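Local coordinates for mutual gliding motility protein C (MglC) (PDB 7CT3) that probably takes part in controlling cell polarity for gliding motility, as a Roadblock/LC7-domain protein that interacts with its paralog MglB, at residues A[17-21]-A[46-50]; A[77-82]-A[93-98]; A[84-88]-A[116-120]. All coordinates share one frame; numbering follows the deposited sequence.

Interaction 1: A[17-21]-A[46-50]; sequences ALACS and AWVEY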
loop_
_atom_site.group_PDB
_atom_site.type_symbol
_atom_site.label_atom_id
_atom_site.label_comp_id
_atom_site.label_asym_id
_atom_site.label_seq_id
_atom_site.Cartn_x
_atom_site.Cartn_y
_atom_site.Cartn_z
ATOM N N ALA A 17 10.503 11.532 4.803
ATOM C CA ALA A 17 10.340 10.473 5.830
ATOM C C ALA A 17 10.031 11.120 7.185
ATOM O O ALA A 17 10.794 12.008 7.600
ATOM C CB ALA A 17 11.575 9.609 5.906
ATOM N N LEU A 18 8.946 10.691 7.833
ATOM C CA LEU A 18 8.538 11.137 9.193
ATOM C C LEU A 18 9.252 10.263 10.229
ATOM O O LEU A 18 9.784 10.800 11.212
ATOM C CB LEU A 18 7.021 10.996 9.349
ATOM C CG LEU A 18 6.160 12.158 8.856
ATOM C CD1 LEU A 18 6.721 12.784 7.592
ATOM C CD2 LEU A 18 4.729 11.699 8.629
ATOM N N ALA A 19 9.224 8.950 10.017
ATOM C CA ALA A 19 9.659 7.946 11.007
ATOM C C ALA A 19 9.842 6.594 10.324
ATOM O O ALA A 19 9.125 6.312 9.338
ATOM C CB ALA A 19 8.639 7.854 12.117
ATOM N N CYS A 20 10.759 5.794 10.856
ATOM C CA CYS A 20 10.887 4.350 10.553
ATOM C C CYS A 20 10.924 3.601 11.885
ATOM O O CYS A 20 11.715 3.994 12.761
ATOM C CB CYS A 20 12.115 4.065 9.706
ATOM S SG CYS A 20 12.085 2.412 8.973
ATOM N N SER A 21 10.056 2.604 12.047
ATOM C CA SER A 21 9.798 1.947 13.350
ATOM C C SER A 21 9.695 0.437 13.170
ATOM O O SER A 21 9.333 -0.007 12.071
ATOM C CB SER A 21 8.553 2.499 13.979
ATOM O OG SER A 21 8.582 3.917 13.977
ATOM N N ALA A 46 0.589 16.167 9.155
ATOM C CA ALA A 46 1.023 14.788 8.828
ATOM C C ALA A 46 1.114 13.946 10.107
ATOM O O ALA A 46 0.633 12.811 10.088
ATOM C CB ALA A 46 2.339 14.815 8.096
ATOM N N TRP A 47 1.704 14.478 11.182
ATOM C CA TRP A 47 1.834 13.756 12.478
ATOM C C TRP A 47 0.445 13.383 13.006
ATOM O O TRP A 47 0.295 12.269 13.528
ATOM C CB TRP A 47 2.629 14.577 13.497
ATOM C CG TRP A 47 4.095 14.615 13.196
ATOM C CD1 TRP A 47 4.838 15.704 12.841
ATOM C CD2 TRP A 47 4.994 13.495 13.185
ATOM N NE1 TRP A 47 6.140 15.340 12.629
ATOM C CE2 TRP A 47 6.267 13.992 12.831
ATOM C CE3 TRP A 47 4.852 12.129 13.455
ATOM C CZ2 TRP A 47 7.386 13.166 12.734
ATOM C CZ3 TRP A 47 5.960 11.316 13.363
ATOM C CH2 TRP A 47 7.206 11.829 13.006
ATOM N N VAL A 48 -0.529 14.285 12.876
ATOM C CA VAL A 48 -1.941 14.047 13.294
ATOM C C VAL A 48 -2.487 12.845 12.511
ATOM O O VAL A 48 -3.005 11.919 13.149
ATOM C CB VAL A 48 -2.804 15.308 13.105
ATOM C CG1 VAL A 48 -4.295 15.011 13.163
ATOM C CG2 VAL A 48 -2.436 16.374 14.123
ATOM N N GLU A 49 -2.360 12.848 11.181
ATOM C CA GLU A 49 -2.889 11.752 10.326
ATOM C C GLU A 49 -2.131 10.456 10.626
ATOM O O GLU A 49 -2.797 9.405 10.709
ATOM C CB GLU A 49 -2.849 12.137 8.848
ATOM C CG GLU A 49 -3.822 13.253 8.527
ATOM C CD GLU A 49 -4.241 13.360 7.077
ATOM O OE1 GLU A 49 -3.670 12.637 6.243
ATOM O OE2 GLU A 49 -5.137 14.171 6.789
ATOM N N TYR A 50 -0.813 10.515 10.838
ATOM C CA TYR A 50 -0.001 9.314 11.168
ATOM C C TYR A 50 -0.534 8.668 12.455
ATOM O O TYR A 50 -0.756 7.443 12.469
ATOM C CB TYR A 50 1.490 9.647 11.256
ATOM C CG TYR A 50 2.379 8.449 11.487
ATOM C CD1 TYR A 50 2.065 7.204 10.962
ATOM C CD2 TYR A 50 3.542 8.558 12.232
ATOM C CE1 TYR A 50 2.872 6.100 11.180
ATOM C CE2 TYR A 50 4.363 7.463 12.456
ATOM C CZ TYR A 50 4.027 6.230 11.929
ATOM O OH TYR A 50 4.825 5.144 12.142
HETATM O O HOH W 1 7.287 4.586 11.620
#
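Two successive strand residues, L18 and A19, both turn their CB atoms to the helix bearing W47 and Y50. A classic beta bulge opposite A95 accounts for this, since a regular strand would alternate its sides. L18 slides past W47 in the opposite direction and puts its CB over one face of the indole, 4.2 Å from the centroid of the six-membered ring and 28° off its normal, a CH-pi contact. The carbonyl oxygen of L18 lies 3.3 Å from CH2 of W47. With CG of W47 anti to its own carbonyl carbon (chi1 -74°), the indole reaches the strand although its CB does not point there. A19 CB meets the indole at its edge, 4.3 Å from W47 CH2, and is also 4.3 Å from CE2 of Y50. With an alanine in place of W47, L18 CB would lose the ring face over it, and a gap is likely to open beside the bulge. Further back, L18 CD2 touches A46 CB at 4.0 Å. The polar link is indirect: one water bonds S21 OG at 2.8 Å and Y50 OH at 2.6 Å, while S21 OG also hydrogen-bonds T32 OG1. Helix 44-61 thus packs on this face of strand 17-24, where W47 also touches Q34 of strand 29-34 and Y50 touches A95 of strand 90-97; helix 4-13 receives C20 on the other face.

Interaction 2: A[77-82]-A[93-98]; sequences EKVLTV and VLALHA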
loop_
_atom_site.group_PDB
_atom_site.type_symbol
_atom_site.label_atom_id
_atom_site.label_comp_id
_atom_site.label_asym_id
_atom_site.label_seq_id
_atom_site.Cartn_x
_atom_site.Cartn_y
_atom_site.Cartn_z
ATOM N N GLU A 77 -4.436 11.342 3.020
ATOM C CA GLU A 77 -4.173 12.515 2.148
ATOM C C GLU A 77 -2.739 13.016 2.386
ATOM O O GLU A 77 -2.074 13.348 1.399
ATOM C CB GLU A 77 -5.218 13.607 2.397
ATOM C CG GLU A 77 -6.599 13.234 1.884
ATOM C CD GLU A 77 -7.687 14.271 2.108
ATOM O OE1 GLU A 77 -7.354 15.416 2.491
ATOM O OE2 GLU A 77 -8.873 13.932 1.897
ATOM N N LYS A 78 -2.267 13.033 3.637
ATOM C CA LYS A 78 -0.999 13.717 4.026
ATOM C C LYS A 78 0.137 12.723 4.307
ATOM O O LYS A 78 1.302 13.164 4.310
ATOM C CB LYS A 78 -1.232 14.600 5.255
ATOM C CG LYS A 78 -2.226 15.733 5.053
ATOM C CD LYS A 78 -2.327 16.657 6.251
ATOM C CE LYS A 78 -3.433 17.682 6.118
ATOM N NZ LYS A 78 -3.705 18.360 7.407
ATOM N N VAL A 79 -0.156 11.444 4.547
ATOM C CA VAL A 79 0.871 10.468 5.017
ATOM C C VAL A 79 0.773 9.193 4.189
ATOM O O VAL A 79 -0.351 8.696 3.994
ATOM C CB VAL A 79 0.729 10.144 6.514
ATOM C CG1 VAL A 79 1.777 9.139 6.971
ATOM C CG2 VAL A 79 0.783 11.397 7.367
ATOM N N LEU A 80 1.928 8.697 3.748
ATOM C CA LEU A 80 2.079 7.387 3.074
ATOM C C LEU A 80 2.864 6.471 4.011
ATOM O O LEU A 80 3.757 6.974 4.725
ATOM C CB LEU A 80 2.812 7.572 1.745
ATOM C CG LEU A 80 2.349 8.749 0.890
ATOM C CD1 LEU A 80 3.192 8.853 -0.370
ATOM C CD2 LEU A 80 0.873 8.634 0.537
ATOM N N THR A 81 2.532 5.184 4.022
ATOM C CA THR A 81 3.263 4.166 4.811
ATOM C C THR A 81 3.655 3.007 3.901
ATOM O O THR A 81 2.962 2.765 2.888
ATOM C CB THR A 81 2.474 3.694 6.037
ATOM O OG1 THR A 81 1.323 2.977 5.593
ATOM C CG2 THR A 81 2.077 4.841 6.942
ATOM N N VAL A 82 4.756 2.358 4.259
ATOM C CA VAL A 82 5.256 1.095 3.655
ATOM C C VAL A 82 5.635 0.193 4.819
ATOM O O VAL A 82 6.339 0.641 5.722
ATOM C CB VAL A 82 6.477 1.328 2.747
ATOM C CG1 VAL A 82 6.804 0.076 1.952
ATOM C CG2 VAL A 82 6.297 2.524 1.836
ATOM N N VAL A 93 7.863 -0.404 9.682
ATOM C CA VAL A 93 6.954 0.613 9.071
ATOM C C VAL A 93 7.741 1.898 8.809
ATOM O O VAL A 93 8.383 2.415 9.737
ATOM C CB VAL A 93 5.687 0.871 9.915
ATOM C CG1 VAL A 93 5.993 1.124 11.377
ATOM C CG2 VAL A 93 4.848 2.005 9.341
ATOM N N LEU A 94 7.685 2.370 7.563
ATOM C CA LEU A 94 8.149 3.708 7.142
ATOM C C LEU A 94 6.921 4.587 6.897
ATOM O O LEU A 94 6.023 4.159 6.144
ATOM C CB LEU A 94 8.995 3.567 5.875
ATOM C CG LEU A 94 9.349 4.873 5.169
ATOM C CD1 LEU A 94 10.185 5.775 6.066
ATOM C CD2 LEU A 94 10.078 4.582 3.866
ATOM N N ALA A 95 6.881 5.754 7.536
ATOM C CA ALA A 95 5.871 6.808 7.296
ATOM C C ALA A 95 6.585 7.987 6.642
ATOM O O ALA A 95 7.657 8.378 7.147
ATOM C CB ALA A 95 5.203 7.212 8.586
ATOM N N LEU A 96 6.030 8.516 5.553
ATOM C CA LEU A 96 6.563 9.750 4.929
ATOM C C LEU A 96 5.409 10.693 4.580
ATOM O O LEU A 96 4.273 10.221 4.429
ATOM C CB LEU A 96 7.435 9.387 3.720
ATOM C CG LEU A 96 6.790 8.566 2.606
ATOM C CD1 LEU A 96 7.369 8.957 1.261
ATOM C CD2 LEU A 96 6.981 7.074 2.830
ATOM N N HIS A 97 5.699 11.993 4.514
ATOM C CA HIS A 97 4.765 13.037 4.022
ATOM C C HIS A 97 4.356 12.669 2.590
ATOM O O HIS A 97 5.197 12.097 1.876
ATOM C CB HIS A 97 5.423 14.420 4.127
ATOM C CG HIS A 97 4.487 15.541 3.841
ATOM N ND1 HIS A 97 4.193 15.942 2.555
ATOM C CD2 HIS A 97 3.783 16.346 4.663
ATOM C CE1 HIS A 97 3.338 16.943 2.595
ATOM N NE2 HIS A 97 3.075 17.213 3.876
ATOM N N ALA A 98 3.120 12.981 2.190
ATOM C CA ALA A 98 2.529 12.627 0.874
ATOM C C ALA A 98 3.327 13.246 -0.283
ATOM O O ALA A 98 3.221 12.720 -1.402
ATOM C CB ALA A 98 1.084 13.061 0.819
#
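L80 and L96 form an antiparallel hydrogen-bonded pair, each N-H reaching the other's carbonyl at 2.9 Å, with the L80 N bond nearly straight (171°). Their side chains share a face of the sheet with V82 and L94. From this pair the L80 side chain runs toward the open end of the hairpin, at A98. Its CB lies 4.2 Å from L96 CG and near the L96 carbonyl oxygen; CG, anti to the L80 carbonyl carbon (chi1 -44°), comes to 3.9 Å from A98 CA. At the tip, CD1 rests against A98 CA and O, and CD2 lies 4.4 Å from A98 CB. F102 of the same chain and R106 of the second subunit also pack on this leucine. V82 and L94 repeat the double backbone bond, and between the two pairs T81 faces A95 at the closest CA spacing of the register, 4.5 Å. T81 CG2 lies 4.3 Å from A95 CB, and its OG1 bonds V74 O. At this open end, A98 N donates to K78 O from well above the carbonyl plane, a bent bond of 139°. The same oxygen lies over one face of the H97 ring, offset toward its rim, and ND1 of that ring is bonded to D99 N. Holding the strands together is therefore the work of backbone N-H and C=O groups, backed by CA-H...O contacts, while V79 is turned to helix 44-61 and L80 and V82 to helix 102-117.

Interaction 3: A[84-88]-A[116-120]; sequences RLVSP and VRAEL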
loop_
_atom_site.group_PDB
_atom_site.type_symbol
_atom_site.label_atom_id
_atom_site.label_comp_id
_atom_site.label_asym_id
_atom_site.label_seq_id
_atom_site.Cartn_x
_atom_site.Cartn_y
_atom_site.Cartn_z
ATOM N N ARG A 84 6.876 -3.961 5.936
ATOM C CA ARG A 84 7.383 -5.280 5.591
ATOM C C ARG A 84 7.529 -6.121 6.865
ATOM O O ARG A 84 7.698 -5.540 7.955
ATOM C CB ARG A 84 8.739 -5.189 4.882
ATOM C CG ARG A 84 8.660 -4.624 3.472
ATOM C CD ARG A 84 9.964 -4.731 2.707
ATOM N NE ARG A 84 9.671 -4.507 1.301
ATOM C CZ ARG A 84 9.484 -5.454 0.386
ATOM N NH1 ARG A 84 9.624 -6.736 0.683
ATOM N NH2 ARG A 84 9.184 -5.104 -0.848
ATOM N N LEU A 85 7.478 -7.445 6.715
ATOM C CA LEU A 85 7.594 -8.419 7.828
ATOM C C LEU A 85 9.062 -8.538 8.249
ATOM O O LEU A 85 9.922 -8.663 7.367
ATOM C CB LEU A 85 7.047 -9.771 7.361
ATOM C CG LEU A 85 6.819 -10.797 8.467
ATOM C CD1 LEU A 85 5.719 -10.332 9.409
ATOM C CD2 LEU A 85 6.482 -12.156 7.873
ATOM N N VAL A 86 9.342 -8.511 9.551
ATOM C CA VAL A 86 10.721 -8.744 10.072
ATOM C C VAL A 86 10.762 -10.044 10.892
ATOM O O VAL A 86 11.840 -10.650 10.945
ATOM C CB VAL A 86 11.272 -7.527 10.840
ATOM C CG1 VAL A 86 11.690 -6.416 9.889
ATOM C CG2 VAL A 86 10.295 -6.997 11.862
ATOM N N SER A 87 9.648 -10.476 11.490
ATOM C CA SER A 87 9.540 -11.784 12.192
ATOM C C SER A 87 8.069 -12.139 12.384
ATOM O O SER A 87 7.196 -11.323 12.107
ATOM C CB SER A 87 10.299 -11.757 13.505
ATOM O OG SER A 87 9.519 -11.186 14.544
ATOM N N PRO A 88 7.729 -13.357 12.862
ATOM C CA PRO A 88 6.331 -13.697 13.130
ATOM C C PRO A 88 5.646 -12.720 14.103
ATOM O O PRO A 88 4.432 -12.670 14.096
ATOM C CB PRO A 88 6.409 -15.113 13.726
ATOM C CG PRO A 88 7.715 -15.671 13.190
ATOM C CD PRO A 88 8.645 -14.477 13.133
ATOM N N VAL A 116 17.392 -5.528 9.305
ATOM C CA VAL A 116 16.604 -5.492 10.572
ATOM C C VAL A 116 16.329 -6.938 11.013
ATOM O O VAL A 116 16.510 -7.232 12.212
ATOM C CB VAL A 116 15.312 -4.669 10.408
ATOM C CG1 VAL A 116 14.399 -4.778 11.621
ATOM C CG2 VAL A 116 15.619 -3.208 10.107
ATOM N N ARG A 117 15.939 -7.812 10.079
ATOM C CA ARG A 117 15.629 -9.243 10.356
ATOM C C ARG A 117 16.855 -9.935 10.958
ATOM O O ARG A 117 16.669 -10.790 11.841
ATOM C CB ARG A 117 15.184 -9.977 9.090
ATOM C CG ARG A 117 13.736 -9.709 8.709
ATOM C CD ARG A 117 13.137 -10.798 7.841
ATOM N NE ARG A 117 13.616 -10.672 6.477
ATOM C CZ ARG A 117 13.077 -9.895 5.537
ATOM N NH1 ARG A 117 12.003 -9.164 5.788
ATOM N NH2 ARG A 117 13.619 -9.859 4.333
ATOM N N ALA A 118 18.054 -9.568 10.501
ATOM C CA ALA A 118 19.340 -10.167 10.928
ATOM C C ALA A 118 19.666 -9.805 12.386
ATOM O O ALA A 118 20.479 -10.527 12.989
ATOM C CB ALA A 118 20.439 -9.725 9.995
ATOM N N GLU A 119 19.070 -8.742 12.939
ATOM C CA GLU A 119 19.392 -8.232 14.303
ATOM C C GLU A 119 18.576 -8.965 15.377
ATOM O O GLU A 119 18.854 -8.726 16.565
ATOM C CB GLU A 119 19.128 -6.729 14.412
ATOM C CG GLU A 119 19.992 -5.875 13.505
ATOM C CD GLU A 119 21.482 -5.870 13.808
ATOM O OE1 GLU A 119 21.889 -6.460 14.834
ATOM O OE2 GLU A 119 22.235 -5.269 13.007
ATOM N N LEU A 120 17.618 -9.815 14.993
ATOM C CA LEU A 120 16.712 -10.514 15.949
ATOM C C LEU A 120 17.514 -11.535 16.768
ATOM O O LEU A 120 18.493 -12.121 16.299
ATOM C CB LEU A 120 15.581 -11.203 15.179
ATOM C CG LEU A 120 14.731 -10.295 14.293
ATOM C CD1 LEU A 120 13.850 -11.127 13.375
ATOM C CD2 LEU A 120 13.893 -9.336 15.124
HETATM O O HOH W 2 10.873 -8.278 2.989
#
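The guanidinium of R117 offers its edge to the carbonyl oxygen of L85, which lies only 8° out of the guanidinium plane. NH1 donates at 2.7 Å, approaching nearly head-on to the C=O although the angle at its hydrogen is a bent 134°. The same NH1 gives a bond to a water, which also accepts from R84 NH1 at 3.0 Å and sits in plane at the edge of that second guanidinium. This water would probably ease the repulsion between the two positive groups, whose NH1 atoms are 6.1 Å apart; R84 also has a long, weak ion pair with E71. A bend at chi3 (-77°) swings the R117 guanidinium round to L85, while the aliphatic part of the chain crosses V86: R117 CG lies 3.1 Å from V86 O and 3.9 Å from V86 CB. On the inner side, the CG1 atoms of V86 and V116 meet at 3.6 Å. On the outer side, L120 CD1 fits against V86 O and S87 CB, at 3.2 and 3.6 Å. S87 OG turns to D89 N, within the hairpin loop, and V116 also packs on F3. The arrangement joins a type I turn from R117 to L120, at the C-terminal end of the chain, to a classic beta bulge in which V86 and S87 both face Y90, at the loop end of the hairpin formed by strands 79-87 and 90-97 of this Roadblock/LC7 domain.

In the fold
Interactions 1 and 2 adjoin, their centres 6 Å apart, because strands 17-24 and 90-97 are neighbours in the sheet: L18 N lies 2.7 Å from A95 O and S21 O lies 2.8 Å from V93 N, both probable hydrogen bonds. V79 also meets the helix of interaction 1, its CG2 lying 3.1 Å from A46 O. Interaction 3 lies across the chain's centre, its centre about 21 Å from those of the other two, yet it shares strand 79-87 with interaction 2. The bound sodium ion, at the site of L64, T66 and V69, is near interaction 3, about 4 Å from the L85 side chain, and about 13 Å from that of V82 in interaction 2.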